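Local coordinates for LPXTG cell wall surface protein (Streptococcus gordonii, PDB 4IGB) that is a cell-wall-attached surface protein of a Gram-positive bacterium whose N-terminal region, covered here, probably serves in adhesion, at residues Q297-K302 against Y381-N386. Sequence-based numbering, arbitrary orientation.
Sequences QDVTYK and YKTATN
Thr383 O is gripped from two directions: Val299 N donates to it in a nearly straight bond of 2.8 Å (176°), and a bridging water donates at 3.1 Å. The same water lies 2.7 Å from Thr300 OG1, tying that hydroxyl to the neighbouring strand. A third, weaker approach to Thr383 O comes from the CA-H of Asp298. Further along, Tyr301 and Tyr381 form a hydrogen-bonded antiparallel pair, Tyr381 N reaching Tyr301 O at 2.7 Å and Tyr301 N returning to Tyr381 O. These are neighbouring strands of the N2 domain, probably a β-sandwich module of the adhesin type, with strand 283-291 beyond 298-305 and strand 331-339 beyond 377-385. Val299, Tyr301, Tyr381 and Thr383 direct their side chains to the buried face, where Leu331 packs on Val299, Tyr301 and Thr383; CD2 of Tyr381 lies 3.8 Å from Tyr301 CB. Asp298, Thr300, Lys382 and Ala384 occupy the more open face. At the far end, a chi1 of 62° turns Thr385 OG1 toward Gln297 N, from which it accepts at 2.8 Å while donating its own proton to Lys294 O; Thr385 N donates to Gln297 O at 3.0 Å.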
# COMPACT_ATOMS: atom_id res chain seq x y z
N GLN D 297 27.52 -23.05 -28.16
CA GLN D 297 26.74 -22.07 -28.91
C GLN D 297 26.47 -20.81 -28.08
O GLN D 297 25.81 -20.85 -27.04
CB GLN D 297 25.41 -22.67 -29.38
CG GLN D 297 25.56 -23.95 -30.20
CD GLN D 297 26.53 -23.79 -31.36
OE1 GLN D 297 26.31 -22.97 -32.26
NE2 GLN D 297 27.61 -24.56 -31.34
N ASP D 298 27.00 -19.68 -28.54
CA ASP D 298 26.79 -18.41 -27.86
C ASP D 298 25.31 -18.04 -27.74
O ASP D 298 24.54 -18.19 -28.69
CB ASP D 298 27.57 -17.29 -28.55
CG ASP D 298 29.07 -17.50 -28.48
OD1 ASP D 298 29.52 -18.28 -27.61
OD2 ASP D 298 29.80 -16.87 -29.28
N VAL D 299 24.92 -17.58 -26.56
CA VAL D 299 23.58 -17.10 -26.28
C VAL D 299 23.72 -15.81 -25.48
O VAL D 299 24.17 -15.83 -24.33
CB VAL D 299 22.77 -18.11 -25.44
CG1 VAL D 299 21.45 -17.51 -25.00
CG2 VAL D 299 22.57 -19.42 -26.20
N THR D 300 23.38 -14.69 -26.08
CA THR D 300 23.58 -13.41 -25.42
C THR D 300 22.25 -12.78 -24.98
O THR D 300 21.30 -12.67 -25.76
CB THR D 300 24.37 -12.44 -26.33
OG1 THR D 300 25.60 -13.07 -26.74
CG2 THR D 300 24.66 -11.13 -25.61
N TYR D 301 22.19 -12.36 -23.71
CA TYR D 301 21.00 -11.72 -23.17
C TYR D 301 21.22 -10.24 -22.95
O TYR D 301 22.20 -9.83 -22.34
CB TYR D 301 20.60 -12.35 -21.84
CG TYR D 301 20.14 -13.77 -21.93
CD1 TYR D 301 18.85 -14.08 -22.33
CD2 TYR D 301 20.99 -14.82 -21.59
CE1 TYR D 301 18.41 -15.39 -22.39
CE2 TYR D 301 20.57 -16.14 -21.65
CZ TYR D 301 19.28 -16.42 -22.05
OH TYR D 301 18.87 -17.73 -22.12
N LYS D 302 20.29 -9.43 -23.45
CA LYS D 302 20.35 -8.00 -23.21
C LYS D 302 19.13 -7.65 -22.37
O LYS D 302 18.00 -7.92 -22.76
CB LYS D 302 20.35 -7.23 -24.53
CG LYS D 302 20.50 -5.72 -24.39
CD LYS D 302 20.60 -5.08 -25.76
CE LYS D 302 20.42 -3.58 -25.70
NZ LYS D 302 20.59 -2.96 -27.05
N TYR D 381 24.49 -10.01 -21.00
CA TYR D 381 25.09 -11.23 -20.47
C TYR D 381 25.61 -12.13 -21.60
O TYR D 381 24.84 -12.53 -22.48
CB TYR D 381 24.08 -12.04 -19.67
CG TYR D 381 23.35 -11.30 -18.58
CD1 TYR D 381 23.86 -11.25 -17.28
CD2 TYR D 381 22.14 -10.68 -18.83
CE1 TYR D 381 23.18 -10.58 -16.27
CE2 TYR D 381 21.45 -10.01 -17.83
CZ TYR D 381 21.97 -9.97 -16.55
OH TYR D 381 21.28 -9.30 -15.56
N LYS D 382 26.89 -12.46 -21.56
CA LYS D 382 27.44 -13.44 -22.49
C LYS D 382 27.40 -14.83 -21.88
O LYS D 382 27.88 -15.05 -20.77
CB LYS D 382 28.86 -13.07 -22.91
CG LYS D 382 28.92 -11.89 -23.87
CD LYS D 382 30.35 -11.56 -24.29
CE LYS D 382 30.38 -10.47 -25.35
NZ LYS D 382 31.77 -10.08 -25.73
N THR D 383 26.78 -15.75 -22.60
CA THR D 383 26.68 -17.13 -22.15
C THR D 383 26.91 -18.07 -23.34
O THR D 383 26.84 -17.65 -24.50
CB THR D 383 25.29 -17.41 -21.51
OG1 THR D 383 25.44 -18.39 -20.48
CG2 THR D 383 24.30 -17.92 -22.53
N ALA D 384 27.23 -19.32 -23.06
CA ALA D 384 27.37 -20.32 -24.12
C ALA D 384 26.84 -21.66 -23.63
O ALA D 384 26.99 -22.00 -22.46
CB ALA D 384 28.82 -20.45 -24.57
N THR D 385 26.19 -22.39 -24.52
CA THR D 385 25.70 -23.72 -24.19
C THR D 385 26.85 -24.66 -23.86
O THR D 385 27.94 -24.55 -24.43
CB THR D 385 24.89 -24.34 -25.34
OG1 THR D 385 25.73 -24.48 -26.49
CG2 THR D 385 23.67 -23.47 -25.67
N ASN D 386 26.58 -25.57 -22.93
CA ASN D 386 27.54 -26.59 -22.54
C ASN D 386 27.08 -27.93 -23.11
O ASN D 386 26.08 -28.00 -23.83
CB ASN D 386 27.62 -26.65 -21.01
CG ASN D 386 26.25 -26.61 -20.36
OD1 ASN D 386 25.31 -27.24 -20.84
ND2 ASN D 386 26.11 -25.84 -19.28
O HOH W 1 27.27 -14.83 -25.62